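Local coordinates for pyruvate kinase (Cryptosporidium parvum, PDB 4DRS), which probably catalyses the last step of glycolysis, the transfer of a phosphate group between phosphoenolpyruvate and ADP that yields pyruvate and ATP, at residues V244-C247 against R248-S252; M201-G205 against C206-L210. One frame throughout, in Å; residues are numbered along the deposited sequence.

Contact 1 of 2, residues V244-C247 against R248-S252; sequences VQLC and RQIIS
Helix 241-252 is the helix of a beta-alpha-beta unit in the TIM barrel of pyruvate kinase, and the residues of 244-252 meet here across successive turns of it. Four i to i+4 backbone hydrogen bonds hold the two halves together. Val244 O accepts from Arg248 N at 3.0 Å, and Leu246 O accepts from Ile250 N at 2.9 Å. Gln245 to Gln249 and Cys247 to Ile251 are bonded in the same way. Two side-chain pairs, Leu246 with Ile250 and Cys247 with Ile251, follow the same spacing. Leu246 CG lies 4.2 Å from Ile250 CD1, and the two side chains run at a slant to each other. CD1 of Leu246 also meets the amide oxygen of Gln249, three residues on, with Leu246 CD1 4.0 Å from Gln249 OE1. On the inner side, Cys247 SG rests 4.1 Å from Ile251 CD1. Ile251 CG1 stands beside its own backbone N (chi1 -69°), and this turns the CG1-CD1 arm back along the helix. It therefore also packs on the carbonyl one turn earlier, with Ile251 CG1 3.3 Å from Cys247 O. Arg248 rests its CG against Val244 O, then bends at chi2 (-83°) and carries its guanidinium past Val244 CG1. At the last turn, Ser252 OG donates to Gln249 O at 2.9 Å, a bond that ties the side chain back to the helix backbone. The guanidinium of Arg248 is held beyond the helix by a salt bridge to Asp288 and a hydrogen bond to the carbonyl of Glu286, at the end of helix 280-286. Cys247 and Ile251 touch Ile267 of barrel strand 266-271, while Ile250 packs against Ile221 and Val222 of helix 215-226.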
loop_
_atom_site.group_PDB
_atom_site.type_symbol
_atom_site.label_atom_id
_atom_site.label_comp_id
_atom_site.label_asym_id
_atom_site.label_seq_id
_atom_site.Cartn_x
_atom_site.Cartn_y
_atom_site.Cartn_z
ATOM N N VAL A 244 -8.078 -39.334 6.125
ATOM C CA VAL A 244 -9.301 -38.626 5.750
ATOM C C VAL A 244 -10.086 -39.434 4.711
ATOM O O VAL A 244 -11.305 -39.590 4.828
ATOM C CB VAL A 244 -9.001 -37.194 5.223
ATOM C CG1 VAL A 244 -10.288 -36.440 4.916
ATOM C CG2 VAL A 244 -8.175 -36.406 6.233
ATOM N N GLN A 245 -9.375 -39.954 3.711
ATOM C CA GLN A 245 -9.984 -40.737 2.628
ATOM C C GLN A 245 -10.611 -42.054 3.086
ATOM O O GLN A 245 -11.615 -42.486 2.520
ATOM C CB GLN A 245 -8.987 -40.976 1.488
ATOM C CG GLN A 245 -8.958 -39.841 0.471
ATOM C CD GLN A 245 -7.844 -39.987 -0.558
ATOM O OE1 GLN A 245 -6.670 -40.151 -0.207
ATOM N NE2 GLN A 245 -8.207 -39.910 -1.838
ATOM N N LEU A 246 -10.030 -42.679 4.108
ATOM C CA LEU A 246 -10.647 -43.847 4.730
ATOM C C LEU A 246 -12.013 -43.478 5.317
ATOM O O LEU A 246 -12.994 -44.205 5.133
ATOM C CB LEU A 246 -9.734 -44.466 5.796
ATOM C CG LEU A 246 -10.272 -45.652 6.621
ATOM C CD1 LEU A 246 -10.759 -46.807 5.749
ATOM C CD2 LEU A 246 -9.230 -46.145 7.617
ATOM N N CYS A 247 -12.077 -42.340 6.004
ATOM C CA CYS A 247 -13.328 -41.868 6.583
ATOM C C CYS A 247 -14.370 -41.520 5.510
ATOM O O CYS A 247 -15.558 -41.796 5.684
ATOM C CB CYS A 247 -13.076 -40.675 7.508
ATOM S SG CYS A 247 -14.503 -40.231 8.517
ATOM N N ARG A 248 -13.918 -40.919 4.409
ATOM C CA ARG A 248 -14.785 -40.644 3.257
ATOM C C ARG A 248 -15.392 -41.935 2.719
ATOM O O ARG A 248 -16.593 -41.997 2.435
ATOM C CB ARG A 248 -14.005 -39.960 2.123
ATOM C CG ARG A 248 -13.488 -38.564 2.426
ATOM C CD ARG A 248 -14.534 -37.475 2.229
ATOM N NE ARG A 248 -13.921 -36.168 2.451
ATOM C CZ ARG A 248 -14.536 -35.105 2.963
ATOM N NH1 ARG A 248 -15.816 -35.162 3.321
ATOM N NH2 ARG A 248 -13.857 -33.977 3.122
ATOM N N GLN A 249 -14.545 -42.954 2.578
ATOM C CA GLN A 249 -14.953 -44.250 2.057
ATOM C C GLN A 249 -15.990 -44.902 2.967
ATOM O O GLN A 249 -17.014 -45.387 2.492
ATOM C CB GLN A 249 -13.738 -45.164 1.870
ATOM C CG GLN A 249 -14.052 -46.450 1.123
ATOM C CD GLN A 249 -12.872 -47.401 1.046
ATOM O OE1 GLN A 249 -12.106 -47.551 2.009
ATOM N NE2 GLN A 249 -12.727 -48.063 -0.103
ATOM N N ILE A 250 -15.726 -44.888 4.273
ATOM C CA ILE A 250 -16.675 -45.407 5.254
ATOM C C ILE A 250 -18.042 -44.729 5.104
ATOM O O ILE A 250 -19.071 -45.406 5.060
ATOM C CB ILE A 250 -16.139 -45.281 6.701
ATOM C CG1 ILE A 250 -14.944 -46.219 6.916
ATOM C CG2 ILE A 250 -17.231 -45.595 7.715
ATOM C CD1 ILE A 250 -14.123 -45.914 8.155
ATOM N N ILE A 251 -18.048 -43.402 5.002
ATOM C CA ILE A 251 -19.290 -42.650 4.828
ATOM C C ILE A 251 -20.016 -43.083 3.551
ATOM O O ILE A 251 -21.220 -43.337 3.582
ATOM C CB ILE A 251 -19.051 -41.118 4.852
ATOM C CG1 ILE A 251 -18.638 -40.663 6.258
ATOM C CG2 ILE A 251 -20.291 -40.357 4.398
ATOM C CD1 ILE A 251 -17.818 -39.386 6.280
ATOM N N SER A 252 -19.281 -43.193 2.445
ATOM C CA SER A 252 -19.886 -43.564 1.163
ATOM C C SER A 252 -20.393 -45.017 1.100
ATOM O O SER A 252 -21.325 -45.306 0.349
ATOM C CB SER A 252 -18.942 -43.256 -0.010
ATOM O OG SER A 252 -17.849 -44.153 -0.049
#

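Contact 2 of 2, residues M201-G205 against C206-L210; sequences MNLPG and CKVHL
A type II beta turn from Leu203 to Cys206 reverses the chain just after strand 201-202, an outermost strand, within this chain, of the six-stranded mixed sheet. Pro204 and Gly205 occupy its two central corners. Gly205 has a positive phi (70°), as the third position of this turn type requires. The turn is closed by one backbone hydrogen bond, from Cys206 N to Leu203 O at 3.1 Å. The bond is moderately bent, with an N-H...O angle of 148°. The donor sits above the carbonyl plane, 39° out of it, so it does not lie on a lone pair. The side chains at the two ends of the turn are brought together by the same closure. Leu203 CB and Cys206 CB are 3.8 Å apart. In Cys206, SG stands beside the backbone N (chi1 -60°), which swings the sulfur back over the turn. Cys206 SG comes to 3.6 Å from Pro204 O and also packs near the Gly205 carbonyl carbon. Leu203 is buried and packs on Val166 of strand 165-168, while Pro204 touches Thr165 of the same strand. Farther along, an inverse gamma turn centres on His209, whose N is hydrogen-bonded to Tyr153 OH. Across the bend, Val208 brings one methyl towards the leucine: Val208 CG2 lies 4.4 Å from Leu203 CD1.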
loop_
_atom_site.group_PDB
_atom_site.type_symbol
_atom_site.label_atom_id
_atom_site.label_comp_id
_atom_site.label_asym_id
_atom_site.label_seq_id
_atom_site.Cartn_x
_atom_site.Cartn_y
_atom_site.Cartn_z
ATOM N N MET A 201 -1.493 -42.608 28.217
ATOM C CA MET A 201 -0.175 -43.233 28.194
ATOM C C MET A 201 0.569 -42.843 26.923
ATOM O O MET A 201 -0.030 -42.735 25.854
ATOM C CB MET A 201 -0.281 -44.754 28.317
ATOM C CG MET A 201 0.859 -45.386 29.102
ATOM S SD MET A 201 0.623 -47.136 29.487
ATOM C CE MET A 201 1.549 -47.893 28.152
ATOM N N ASN A 202 1.874 -42.622 27.050
ATOM C CA ASN A 202 2.699 -42.172 25.933
ATOM C C ASN A 202 3.994 -42.963 25.815
ATOM O O ASN A 202 4.598 -43.337 26.824
ATOM C CB ASN A 202 3.028 -40.689 26.082
ATOM C CG ASN A 202 1.790 -39.816 26.149
ATOM O OD1 ASN A 202 1.096 -39.622 25.150
ATOM N ND2 ASN A 202 1.512 -39.274 27.335
ATOM N N LEU A 203 4.414 -43.201 24.574
ATOM C CA LEU A 203 5.661 -43.908 24.295
ATOM C C LEU A 203 6.572 -43.062 23.395
ATOM O O LEU A 203 6.580 -43.242 22.171
ATOM C CB LEU A 203 5.381 -45.277 23.657
ATOM C CG LEU A 203 4.386 -46.229 24.332
ATOM C CD1 LEU A 203 4.154 -47.448 23.454
ATOM C CD2 LEU A 203 4.846 -46.647 25.721
ATOM N N PRO A 204 7.342 -42.131 24.003
ATOM C CA PRO A 204 8.247 -41.241 23.267
ATOM C C PRO A 204 9.279 -42.002 22.439
ATOM O O PRO A 204 9.904 -42.943 22.937
ATOM C CB PRO A 204 8.944 -40.447 24.379
ATOM C CG PRO A 204 8.003 -40.497 25.529
ATOM C CD PRO A 204 7.377 -41.857 25.453
ATOM N N GLY A 205 9.437 -41.597 21.181
ATOM C CA GLY A 205 10.383 -42.232 20.265
ATOM C C GLY A 205 10.004 -43.637 19.820
ATOM O O GLY A 205 10.800 -44.323 19.175
ATOM N N CYS A 206 8.791 -44.066 20.162
ATOM C CA CYS A 206 8.309 -45.395 19.800
ATOM C C CYS A 206 7.107 -45.306 18.863
ATOM O O CYS A 206 6.239 -44.446 19.028
ATOM C CB CYS A 206 7.948 -46.205 21.051
ATOM S SG CYS A 206 9.308 -46.470 22.218
ATOM N N LYS A 207 7.077 -46.193 17.872
ATOM C CA LYS A 207 5.952 -46.286 16.949
ATOM C C LYS A 207 4.809 -47.047 17.615
ATOM O O LYS A 207 4.985 -48.178 18.075
ATOM C CB LYS A 207 6.381 -46.963 15.635
ATOM C CG LYS A 207 5.280 -47.156 14.591
ATOM C CD LYS A 207 4.745 -45.835 14.041
ATOM C CE LYS A 207 3.859 -46.042 12.818
ATOM N NZ LYS A 207 2.566 -46.724 13.130
ATOM N N VAL A 208 3.646 -46.404 17.681
ATOM C CA VAL A 208 2.441 -47.020 18.223
ATOM C C VAL A 208 1.695 -47.718 17.088
ATOM O O VAL A 208 1.278 -47.075 16.121
ATOM C CB VAL A 208 1.530 -45.979 18.913
ATOM C CG1 VAL A 208 0.243 -46.627 19.414
ATOM C CG2 VAL A 208 2.267 -45.302 20.061
ATOM N N HIS A 209 1.533 -49.032 17.207
ATOM C CA HIS A 209 0.905 -49.823 16.149
ATOM C C HIS A 209 -0.596 -49.895 16.297
ATOM O O HIS A 209 -1.177 -50.969 16.476
ATOM C CB HIS A 209 1.547 -51.207 16.050
ATOM C CG HIS A 209 3.034 -51.169 15.777
ATOM N ND1 HIS A 209 3.541 -50.937 14.551
ATOM C CD2 HIS A 209 4.126 -51.335 16.631
ATOM C CE1 HIS A 209 4.888 -50.953 14.612
ATOM N NE2 HIS A 209 5.244 -51.197 15.887
ATOM N N LEU A 210 -1.234 -48.730 16.220
ATOM C CA LEU A 210 -2.692 -48.631 16.230
ATOM C C LEU A 210 -3.187 -47.906 14.977
ATOM O O LEU A 210 -2.504 -47.013 14.470
ATOM C CB LEU A 210 -3.181 -47.910 17.494
ATOM C CG LEU A 210 -3.120 -48.639 18.846
ATOM C CD1 LEU A 210 -3.508 -47.698 19.978
ATOM C CD2 LEU A 210 -3.995 -49.891 18.870
#

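In the fold
Contact 2 comes first along the chain and contact 1 follows, with helix 215-226 and barrel strand 232-235 between them. Their centres are about 25 Å apart and their nearest atoms about 10 Å, so they do not touch. The six-stranded mixed sheet is inserted between barrel strands 105-109 and 232-235, as is the B domain of pyruvate kinases, which closes over the active site in relatives. Contact 2 thus lies on the way back from this sheet, and contact 1 on the outside of the eight-stranded barrel itself. Val208 of contact 2 is about 11 Å, side chain to side chain, from Arg116, an ADP-binding residue of this enzyme; no ADP is bound to this chain here.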